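Local coordinates for protein transcriptional regulator, LYSR family (Neisseria meningitidis, PDB 4AB5) that probably regulates transcription of methionine biosynthesis genes as a MetR-like LysR-family factor, this chain being its regulatory domain, at residues E106-P112 with P132-E138. Residues are numbered along the deposited sequence.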
loop_
_atom_site.group_PDB
_atom_site.type_symbol
_atom_site.label_atom_id
_atom_site.label_comp_id
_atom_site.label_asym_id
_atom_site.label_seq_id
_atom_site.Cartn_x
_atom_site.Cartn_y
_atom_site.Cartn_z
ATOM N N GLU B 106 -25.312 -3.069 -3.196
ATOM C CA GLU B 106 -23.958 -2.732 -3.618
ATOM C C GLU B 106 -22.842 -3.598 -3.038
ATOM O O GLU B 106 -22.921 -4.007 -1.883
ATOM C CB GLU B 106 -23.682 -1.251 -3.291
ATOM C CG GLU B 106 -24.057 -0.239 -4.373
ATOM C CD GLU B 106 -25.509 -0.039 -4.743
ATOM O OE1 GLU B 106 -26.246 0.568 -3.932
ATOM O OE2 GLU B 106 -25.876 -0.359 -5.897
ATOM N N THR B 107 -21.765 -3.807 -3.834
ATOM C CA THR B 107 -20.537 -4.506 -3.437
ATOM C C THR B 107 -19.700 -3.468 -2.678
ATOM O O THR B 107 -19.502 -2.362 -3.180
ATOM C CB THR B 107 -19.803 -5.075 -4.694
ATOM O OG1 THR B 107 -20.540 -6.183 -5.211
ATOM C CG2 THR B 107 -18.371 -5.530 -4.407
ATOM N N LEU B 108 -19.228 -3.809 -1.475
ATOM C CA LEU B 108 -18.419 -2.909 -0.662
ATOM C C LEU B 108 -16.930 -3.266 -0.774
ATOM O O LEU B 108 -16.544 -4.407 -0.517
ATOM C CB LEU B 108 -18.904 -2.913 0.812
ATOM C CG LEU B 108 -18.296 -1.852 1.774
ATOM C CD1 LEU B 108 -18.658 -0.423 1.356
ATOM C CD2 LEU B 108 -18.734 -2.100 3.194
ATOM N N ILE B 109 -16.106 -2.295 -1.192
ATOM C CA ILE B 109 -14.656 -2.473 -1.312
ATOM C C ILE B 109 -13.978 -1.924 -0.060
ATOM O O ILE B 109 -14.180 -0.764 0.294
ATOM C CB ILE B 109 -14.067 -1.950 -2.653
ATOM C CG1 ILE B 109 -14.936 -2.419 -3.845
ATOM C CG2 ILE B 109 -12.601 -2.409 -2.821
ATOM C CD1 ILE B 109 -14.856 -1.582 -5.032
ATOM N N THR B 110 -13.281 -2.808 0.677
ATOM C CA THR B 110 -12.616 -2.494 1.948
ATOM C C THR B 110 -11.199 -3.079 1.984
ATOM O O THR B 110 -10.808 -3.821 1.081
ATOM C CB THR B 110 -13.416 -3.109 3.144
ATOM O OG1 THR B 110 -13.185 -4.519 3.225
ATOM C CG2 THR B 110 -14.917 -2.829 3.099
ATOM N N TYR B 111 -10.464 -2.807 3.082
ATOM C CA TYR B 111 -9.156 -3.403 3.352
ATOM C C TYR B 111 -9.411 -4.834 3.861
ATOM O O TYR B 111 -10.500 -5.085 4.391
ATOM C CB TYR B 111 -8.352 -2.564 4.357
ATOM C CG TYR B 111 -8.074 -1.172 3.844
ATOM C CD1 TYR B 111 -7.175 -0.958 2.802
ATOM C CD2 TYR B 111 -8.755 -0.070 4.353
ATOM C CE1 TYR B 111 -6.933 0.325 2.305
ATOM C CE2 TYR B 111 -8.526 1.218 3.858
ATOM C CZ TYR B 111 -7.613 1.409 2.834
ATOM O OH TYR B 111 -7.380 2.670 2.342
ATOM N N PRO B 112 -8.485 -5.809 3.646
ATOM C CA PRO B 112 -8.768 -7.203 4.050
ATOM C C PRO B 112 -8.565 -7.389 5.546
ATOM O O PRO B 112 -7.547 -7.919 6.014
ATOM C CB PRO B 112 -7.791 -8.032 3.192
ATOM C CG PRO B 112 -7.121 -7.040 2.272
ATOM C CD PRO B 112 -7.172 -5.731 2.987
ATOM N N PRO B 132 -23.382 -6.194 3.235
ATOM C CA PRO B 132 -23.333 -6.239 1.763
ATOM C C PRO B 132 -22.231 -7.148 1.192
ATOM O O PRO B 132 -21.302 -7.477 1.936
ATOM C CB PRO B 132 -23.086 -4.772 1.383
ATOM C CG PRO B 132 -22.384 -4.197 2.538
ATOM C CD PRO B 132 -22.966 -4.869 3.742
ATOM N N PRO B 133 -22.287 -7.553 -0.114
ATOM C CA PRO B 133 -21.181 -8.356 -0.687
ATOM C C PRO B 133 -19.876 -7.566 -0.611
ATOM O O PRO B 133 -19.886 -6.344 -0.744
ATOM C CB PRO B 133 -21.596 -8.570 -2.151
ATOM C CG PRO B 133 -23.038 -8.261 -2.195
ATOM C CD PRO B 133 -23.305 -7.250 -1.138
ATOM N N ARG B 134 -18.774 -8.257 -0.323
ATOM C CA ARG B 134 -17.491 -7.612 -0.126
ATOM C C ARG B 134 -16.483 -7.960 -1.185
ATOM O O ARG B 134 -16.529 -9.038 -1.779
ATOM C CB ARG B 134 -16.928 -7.916 1.280
ATOM C CG ARG B 134 -17.913 -7.751 2.435
ATOM C CD ARG B 134 -18.220 -6.304 2.763
ATOM N NE ARG B 134 -18.309 -6.085 4.211
ATOM C CZ ARG B 134 -19.408 -6.286 4.922
ATOM N NH1 ARG B 134 -20.512 -6.723 4.338
ATOM N NH2 ARG B 134 -19.412 -6.059 6.223
ATOM N N ARG B 135 -15.559 -7.024 -1.392
ATOM C CA ARG B 135 -14.416 -7.063 -2.297
ATOM C C ARG B 135 -13.272 -6.468 -1.456
ATOM O O ARG B 135 -13.521 -5.539 -0.684
ATOM C CB ARG B 135 -14.720 -6.216 -3.539
ATOM C CG ARG B 135 -13.710 -6.346 -4.668
ATOM C CD ARG B 135 -14.069 -7.429 -5.665
ATOM N NE ARG B 135 -12.943 -7.680 -6.569
ATOM C CZ ARG B 135 -12.884 -7.290 -7.838
ATOM N NH1 ARG B 135 -13.914 -6.663 -8.398
ATOM N NH2 ARG B 135 -11.811 -7.555 -8.567
ATOM N N HIS B 136 -12.059 -7.047 -1.528
ATOM C CA HIS B 136 -10.936 -6.600 -0.686
ATOM C C HIS B 136 -9.687 -6.215 -1.440
ATOM O O HIS B 136 -9.373 -6.793 -2.482
ATOM C CB HIS B 136 -10.557 -7.659 0.365
ATOM C CG HIS B 136 -11.703 -8.177 1.166
ATOM N ND1 HIS B 136 -12.308 -7.404 2.134
ATOM C CD2 HIS B 136 -12.295 -9.395 1.140
ATOM C CE1 HIS B 136 -13.244 -8.169 2.667
ATOM N NE2 HIS B 136 -13.283 -9.371 2.089
ATOM N N SER B 137 -8.939 -5.271 -0.868
ATOM C CA SER B 137 -7.658 -4.808 -1.391
ATOM C C SER B 137 -6.822 -4.204 -0.267
ATOM O O SER B 137 -7.340 -3.455 0.560
ATOM C CB SER B 137 -7.855 -3.786 -2.511
ATOM O OG SER B 137 -6.612 -3.424 -3.085
ATOM N N GLU B 138 -5.524 -4.524 -0.251
ATOM C CA GLU B 138 -4.556 -3.980 0.707
ATOM C C GLU B 138 -4.145 -2.554 0.304
ATOM O O GLU B 138 -3.584 -1.836 1.125
ATOM C CB GLU B 138 -3.298 -4.874 0.762
ATOM C CG GLU B 138 -3.527 -6.269 1.337
ATOM C CD GLU B 138 -3.654 -6.381 2.849
ATOM O OE1 GLU B 138 -3.269 -5.432 3.570
ATOM O OE2 GLU B 138 -4.105 -7.451 3.316
HETATM O O HOH W 1 -15.254 -6.510 4.206
#
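Strands 108-110 and 134-136 run parallel, joined by a ladder of four backbone hydrogen bonds. Leu108 N gives to Pro133 O (2.7 Å) and Leu108 O accepts from Arg135 N (2.9 Å); two residues on, Thr110 N gives to Arg135 O (3.1 Å) and Thr110 O accepts from Ser137 N (3.1 Å). Ile109 turns its backbone hydrogen bonding the other way, to Ile153, as does Thr107. Thr110 OG1 is a polar hub: it accepts from His136 ND1 (3.2 Å) and from a water that Arg134 NE holds weakly, and donates to Tyr111 O (3.0 Å). The Arg134 guanidinium, one face under Leu108 CD2, spends NH1 on Pro132 O (2.6 Å) and NH2 on a salt bridge to Asp115. On the opposite face, Ile109 CG1 meets Arg135 CB at 3.8 Å, while the Arg135 guanidinium reaches Asp40 of the second subunit. With helix 119-125 between the strands, this is a parallel beta-alpha-beta unit, typical of the periplasmic-binding-protein-like fold of LysR regulatory domains.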